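Local coordinates for protein arginine--tRNA ligase (Campylobacter jejuni, PDB 3FNR) that catalyses the ATP-dependent attachment of arginine to its cognate tRNA, releasing AMP and diphosphate, as a monomeric class I aminoacyl-tRNA synthetase, at residues Asn71-Ile83 against Lys161-Asp173. The protein carries 1 engineered substitution. Residues are numbered along the deposited sequence; the frame is centred on the assembly and turned at random.
Sequences NTEYYVNDAGNQI and KIDSYVSERSYYD. With SO4 (sulfate ion), chain E.
Ser167 OG donates to Asp78 OD2 at 2.6 Å, on the syn side of the carboxylate; a chi1 of 69° tucks the Asp78 carboxylate over its own backbone, back toward the serine. Just beyond, Glu168 reaches out extended, CG anti to the backbone N, and Ala79 N binds its OE2 at 3.2 Å from above the carboxylate plane. Four backbone bonds zip strand 165-167 and its flanks in parallel to strand 71-76, the shortest being Val76 N to Val166 O at 2.7 Å; at the far end Asp163 N donates to Thr72 OG1 at 3.1 Å. A sulfate, probably from the crystallisation liquor, lies between Gly80 and Arg169: Arg169 NH1 gives O2 a 2.9 Å bond, Gly80 N adds two weak bonds and, in one of its two conformers, Tyr172 OH appears to reach O4, a doubtful contact. Asp78 O sits 3.1 Å above the centre of the Arg169 guanidinium, which also pairs with Asp141. On one face of the sheet the Tyr74 and Tyr165 rings form an offset stack, planes at 30°, with Ile162 CD1 at the edge of Tyr74; Tyr74 OH bonds to Ala39 O in the HIGH motif. On the other, Val166 CG2 lies 3.9 Å from Tyr75 CD1; past the strand end, Glu168 CB and CG lie against Tyr75 OH. Strand 71-76 runs between strands 31-35 and 165-167 in the parallel part of the Rossmann-like catalytic sheet, with helix 219-231 against the Tyr75 face and helix 136-157 beside Tyr165 and Arg169.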
loop_
_atom_site.group_PDB
_atom_site.type_symbol
_atom_site.label_atom_id
_atom_site.label_comp_id
_atom_site.label_asym_id
_atom_site.label_seq_id
_atom_site.Cartn_x
_atom_site.Cartn_y
_atom_site.Cartn_z
ATOM N N ASN A 71 -8.913 1.504 -9.723
ATOM C CA ASN A 71 -9.279 0.229 -9.127
ATOM C C ASN A 71 -8.104 -0.532 -8.560
ATOM O O ASN A 71 -6.978 -0.422 -9.052
ATOM C CB ASN A 71 -9.993 -0.646 -10.148
ATOM C CG ASN A 71 -11.482 -0.441 -10.135
ATOM O OD1 ASN A 71 -11.995 0.504 -10.735
ATOM N ND2 ASN A 71 -12.193 -1.327 -9.438
ATOM N N THR A 72 -8.375 -1.309 -7.520
ATOM C CA THR A 72 -7.363 -2.139 -6.880
ATOM C C THR A 72 -7.765 -3.606 -6.860
ATOM O O THR A 72 -8.951 -3.941 -6.701
ATOM C CB THR A 72 -7.076 -1.676 -5.444
ATOM O OG1 THR A 72 -8.308 -1.522 -4.732
ATOM C CG2 THR A 72 -6.358 -0.346 -5.473
ATOM N N GLU A 73 -6.761 -4.470 -6.993
ATOM C CA GLU A 73 -6.967 -5.900 -7.117
ATOM C C GLU A 73 -5.815 -6.690 -6.491
ATOM O O GLU A 73 -4.653 -6.276 -6.536
ATOM C CB GLU A 73 -7.185 -6.281 -8.593
ATOM C CG GLU A 73 -7.661 -7.709 -8.850
ATOM C CD GLU A 73 -8.262 -7.901 -10.236
ATOM O OE1 GLU A 73 -7.611 -8.569 -11.067
ATOM O OE2 GLU A 73 -9.389 -7.397 -10.492
ATOM N N TYR A 74 -6.165 -7.822 -5.890
ATOM C CA TYR A 74 -5.222 -8.713 -5.229
ATOM C C TYR A 74 -5.381 -10.066 -5.899
ATOM O O TYR A 74 -6.499 -10.566 -6.044
ATOM C CB TYR A 74 -5.580 -8.797 -3.744
ATOM C CG TYR A 74 -4.685 -9.626 -2.835
ATOM C CD1 TYR A 74 -4.606 -11.021 -2.958
ATOM C CD2 TYR A 74 -3.993 -9.025 -1.782
ATOM C CE1 TYR A 74 -3.809 -11.781 -2.100
ATOM C CE2 TYR A 74 -3.201 -9.780 -0.911
ATOM C CZ TYR A 74 -3.118 -11.152 -1.078
ATOM O OH TYR A 74 -2.339 -11.896 -0.228
ATOM N N TYR A 75 -4.261 -10.650 -6.304
ATOM C CA TYR A 75 -4.259 -11.947 -6.942
ATOM C C TYR A 75 -3.961 -13.013 -5.907
ATOM O O TYR A 75 -2.903 -12.984 -5.273
ATOM C CB TYR A 75 -3.192 -11.985 -8.037
ATOM C CG TYR A 75 -3.170 -13.259 -8.843
ATOM C CD1 TYR A 75 -4.130 -13.496 -9.826
ATOM C CD2 TYR A 75 -2.183 -14.219 -8.641
ATOM C CE1 TYR A 75 -4.111 -14.655 -10.580
ATOM C CE2 TYR A 75 -2.162 -15.391 -9.383
ATOM C CZ TYR A 75 -3.125 -15.600 -10.355
ATOM O OH TYR A 75 -3.099 -16.750 -11.118
ATOM N N VAL A 76 -4.893 -13.954 -5.758
ATOM C CA VAL A 76 -4.766 -15.055 -4.801
ATOM C C VAL A 76 -4.200 -16.298 -5.490
ATOM O O VAL A 76 -4.864 -16.899 -6.322
ATOM C CB VAL A 76 -6.134 -15.401 -4.145
ATOM C CG1 VAL A 76 -5.936 -16.295 -2.955
ATOM C CG2 VAL A 76 -6.889 -14.138 -3.729
ATOM N N ASN A 77 -2.972 -16.672 -5.149
ATOM C CA ASN A 77 -2.341 -17.869 -5.702
ATOM C C ASN A 77 -2.886 -19.105 -5.005
ATOM O O ASN A 77 -2.187 -19.731 -4.208
ATOM C CB ASN A 77 -0.816 -17.826 -5.532
ATOM C CG ASN A 77 -0.134 -16.873 -6.501
ATOM O OD1 ASN A 77 0.017 -17.175 -7.684
ATOM N ND2 ASN A 77 0.316 -15.725 -5.992
ATOM N N ASP A 78 -4.132 -19.456 -5.307
ATOM C CA ASP A 78 -4.837 -20.469 -4.527
ATOM C C ASP A 78 -5.054 -21.799 -5.249
ATOM O O ASP A 78 -6.022 -22.512 -4.970
ATOM C CB ASP A 78 -6.155 -19.908 -3.982
ATOM C CG ASP A 78 -7.198 -19.656 -5.062
ATOM O OD1 ASP A 78 -8.381 -19.523 -4.691
ATOM O OD2 ASP A 78 -6.862 -19.588 -6.267
ATOM N N ALA A 79 -4.150 -22.127 -6.168
ATOM C CA ALA A 79 -4.161 -23.430 -6.819
ATOM C C ALA A 79 -3.919 -24.506 -5.772
ATOM O O ALA A 79 -3.193 -24.269 -4.806
ATOM C CB ALA A 79 -3.092 -23.498 -7.885
ATOM N N GLY A 80 -4.540 -25.675 -5.967
ATOM C CA GLY A 80 -4.365 -26.828 -5.081
ATOM C C GLY A 80 -2.905 -27.204 -4.909
ATOM O O GLY A 80 -2.473 -27.554 -3.815
ATOM N N ASN A 81 -2.147 -27.088 -5.996
ATOM C CA ASN A 81 -0.713 -27.377 -6.019
ATOM C C ASN A 81 0.120 -26.332 -5.265
ATOM O O ASN A 81 1.230 -26.619 -4.813
ATOM C CB ASN A 81 -0.225 -27.494 -7.472
ATOM C CG ASN A 81 -1.117 -28.404 -8.326
ATOM O OD1 ASN A 81 -0.831 -29.594 -8.490
ATOM N ND2 ASN A 81 -2.200 -27.843 -8.873
ATOM N N GLN A 82 -0.427 -25.123 -5.144
ATOM C CA GLN A 82 0.229 -24.028 -4.433
ATOM C C GLN A 82 -0.030 -24.094 -2.921
ATOM O O GLN A 82 0.880 -23.878 -2.120
ATOM C CB GLN A 82 -0.241 -22.677 -4.991
ATOM C CG GLN A 82 0.134 -22.414 -6.449
ATOM C CD GLN A 82 1.435 -21.651 -6.604
ATOM O OE1 GLN A 82 2.507 -22.133 -6.231
ATOM N NE2 GLN A 82 1.348 -20.450 -7.168
ATOM N N ILE A 83 -1.273 -24.406 -2.551
ATOM C CA ILE A 83 -1.719 -24.401 -1.154
ATOM C C ILE A 83 -1.647 -25.763 -0.459
ATOM O O ILE A 83 -2.033 -25.876 0.711
ATOM C CB ILE A 83 -3.173 -23.861 -1.011
ATOM C CG1 ILE A 83 -4.178 -24.823 -1.665
ATOM C CG2 ILE A 83 -3.281 -22.423 -1.549
ATOM C CD1 ILE A 83 -5.644 -24.514 -1.372
ATOM N N LYS A 161 -7.642 -1.448 2.500
ATOM C CA LYS A 161 -8.660 -2.337 1.943
ATOM C C LYS A 161 -8.487 -2.400 0.426
ATOM O O LYS A 161 -8.367 -1.367 -0.227
ATOM C CB LYS A 161 -10.063 -1.831 2.279
ATOM C CG LYS A 161 -10.454 -1.945 3.742
ATOM C CD LYS A 161 -11.854 -1.381 3.962
ATOM C CE LYS A 161 -12.268 -1.433 5.428
ATOM N NZ LYS A 161 -12.514 -2.826 5.888
ATOM N N ILE A 162 -8.452 -3.610 -0.123
ATOM C CA ILE A 162 -8.322 -3.816 -1.570
ATOM C C ILE A 162 -9.696 -4.200 -2.147
ATOM O O ILE A 162 -10.437 -4.972 -1.542
ATOM C CB ILE A 162 -7.205 -4.844 -1.882
ATOM C CG1 ILE A 162 -5.839 -4.270 -1.463
ATOM C CG2 ILE A 162 -7.178 -5.230 -3.362
ATOM C CD1 ILE A 162 -4.663 -5.209 -1.669
ATOM N N ASP A 163 -10.047 -3.627 -3.295
ATOM C CA ASP A 163 -11.419 -3.693 -3.799
ATOM C C ASP A 163 -11.831 -4.992 -4.506
ATOM O O ASP A 163 -13.024 -5.242 -4.703
ATOM C CB ASP A 163 -11.707 -2.471 -4.678
ATOM C CG ASP A 163 -11.841 -1.184 -3.867
ATOM O OD1 ASP A 163 -11.704 -1.236 -2.626
ATOM O OD2 ASP A 163 -12.090 -0.119 -4.464
ATOM N N SER A 164 -10.857 -5.820 -4.871
ATOM C CA SER A 164 -11.150 -7.065 -5.573
ATOM C C SER A 164 -10.083 -8.110 -5.309
ATOM O O SER A 164 -8.903 -7.864 -5.533
ATOM C CB SER A 164 -11.289 -6.826 -7.086
ATOM O OG SER A 164 -11.717 -8.005 -7.755
ATOM N N TYR A 165 -10.502 -9.278 -4.840
ATOM C CA TYR A 165 -9.604 -10.420 -4.688
ATOM C C TYR A 165 -9.957 -11.445 -5.767
ATOM O O TYR A 165 -11.120 -11.850 -5.884
ATOM C CB TYR A 165 -9.726 -11.018 -3.274
ATOM C CG TYR A 165 -9.140 -10.125 -2.184
ATOM C CD1 TYR A 165 -9.803 -8.965 -1.761
ATOM C CD2 TYR A 165 -7.918 -10.432 -1.587
ATOM C CE1 TYR A 165 -9.255 -8.132 -0.777
ATOM C CE2 TYR A 165 -7.369 -9.612 -0.594
ATOM C CZ TYR A 165 -8.041 -8.467 -0.197
ATOM O OH TYR A 165 -7.502 -7.659 0.783
ATOM N N VAL A 166 -8.967 -11.845 -6.564
ATOM C CA VAL A 166 -9.205 -12.784 -7.672
ATOM C C VAL A 166 -8.450 -14.098 -7.496
ATOM O O VAL A 166 -7.324 -14.115 -7.017
ATOM C CB VAL A 166 -8.878 -12.172 -9.075
ATOM C CG1 VAL A 166 -9.834 -11.117 -9.418
ATOM C CG2 VAL A 166 -7.472 -11.612 -9.132
ATOM N N SER A 167 -9.074 -15.194 -7.915
ATOM C CA SER A 167 -8.515 -16.526 -7.729
ATOM C C SER A 167 -7.754 -17.021 -8.957
ATOM O O SER A 167 -8.214 -16.866 -10.084
ATOM C CB SER A 167 -9.629 -17.512 -7.366
ATOM O OG SER A 167 -9.145 -18.844 -7.324
ATOM N N GLU A 168 -6.586 -17.609 -8.711
ATOM C CA GLU A 168 -5.798 -18.324 -9.715
ATOM C C GLU A 168 -6.627 -19.435 -10.371
ATOM O O GLU A 168 -6.587 -19.614 -11.594
ATOM C CB GLU A 168 -4.538 -18.910 -9.055
ATOM C CG GLU A 168 -3.648 -19.772 -9.960
ATOM C CD GLU A 168 -2.346 -20.207 -9.293
ATOM O OE1 GLU A 168 -1.363 -20.474 -10.024
ATOM O OE2 GLU A 168 -2.295 -20.286 -8.042
ATOM N N ARG A 169 -7.401 -20.147 -9.550
ATOM C CA ARG A 169 -8.237 -21.265 -9.992
ATOM C C ARG A 169 -9.284 -20.899 -11.040
ATOM O O ARG A 169 -9.679 -21.747 -11.832
ATOM C CB ARG A 169 -8.902 -21.958 -8.796
ATOM C CG ARG A 169 -7.971 -22.875 -8.016
ATOM C CD ARG A 169 -8.743 -23.984 -7.302
ATOM N NE ARG A 169 -9.147 -23.624 -5.942
ATOM C CZ ARG A 169 -8.672 -24.194 -4.836
ATOM N NH1 ARG A 169 -7.759 -25.159 -4.907
ATOM N NH2 ARG A 169 -9.106 -23.794 -3.648
ATOM N N SER A 170 -9.719 -19.642 -11.063
ATOM C CA SER A 170 -10.694 -19.198 -12.056
ATOM C C SER A 170 -10.085 -18.910 -13.438
ATOM O O SER A 170 -10.791 -18.461 -14.345
ATOM C CB SER A 170 -11.485 -17.988 -11.543
ATOM O OG SER A 170 -10.740 -16.791 -11.647
ATOM N N TYR A 171 -8.789 -19.186 -13.593
ATOM C CA TYR A 171 -8.075 -18.982 -14.856
ATOM C C TYR A 171 -7.573 -20.268 -15.529
ATOM O O TYR A 171 -6.737 -20.202 -16.439
ATOM C CB TYR A 171 -6.895 -18.030 -14.645
ATOM C CG TYR A 171 -7.308 -16.602 -14.376
ATOM C CD1 TYR A 171 -7.344 -16.105 -13.076
ATOM C CD2 TYR A 171 -7.675 -15.750 -15.424
ATOM C CE1 TYR A 171 -7.728 -14.785 -12.818
ATOM C CE2 TYR A 171 -8.051 -14.433 -15.183
ATOM C CZ TYR A 171 -8.079 -13.960 -13.872
ATOM O OH TYR A 171 -8.458 -12.668 -13.612
ATOM N N TYR A 172 -8.063 -21.427 -15.086
ATOM C CA TYR A 172 -7.667 -22.704 -15.684
ATOM C C TYR A 172 -8.295 -22.894 -17.062
ATOM O O TYR A 172 -7.679 -23.468 -17.963
ATOM C CB TYR A 172 -8.030 -23.879 -14.773
ATOM C CG TYR A 172 -7.064 -24.134 -13.634
ATOM C CD1 TYR A 172 -7.492 -24.769 -12.470
ATOM C CD2 TYR A 172 -5.727 -23.745 -13.719
ATOM C CE1 TYR A 172 -6.618 -25.015 -11.423
ATOM C CE2 TYR A 172 -4.846 -23.981 -12.675
ATOM C CZ TYR A 172 -5.299 -24.616 -11.533
ATOM O OH TYR A 172 -4.433 -24.858 -10.502
ATOM N N ASP A 173 -9.518 -22.392 -17.215
ATOM C CA ASP A 173 -10.235 -22.426 -18.482
ATOM C C ASP A 173 -9.730 -21.375 -19.476
ATOM O O ASP A 173 -10.025 -21.464 -20.664
ATOM C CB ASP A 173 -11.736 -22.217 -18.244
ATOM C CG ASP A 173 -12.397 -23.397 -17.530
ATOM O OD1 ASP A 173 -11.979 -24.556 -17.760
ATOM O OD2 ASP A 173 -13.350 -23.163 -16.747
HETATM S S SO4 E . -6.609 -27.115 -8.363
HETATM O O1 SO4 E . -7.563 -27.781 -9.245
HETATM O O2 SO4 E . -7.176 -27.031 -7.020
HETATM O O3 SO4 E . -5.354 -27.867 -8.329
HETATM O O4 SO4 E . -6.342 -25.770 -8.864
#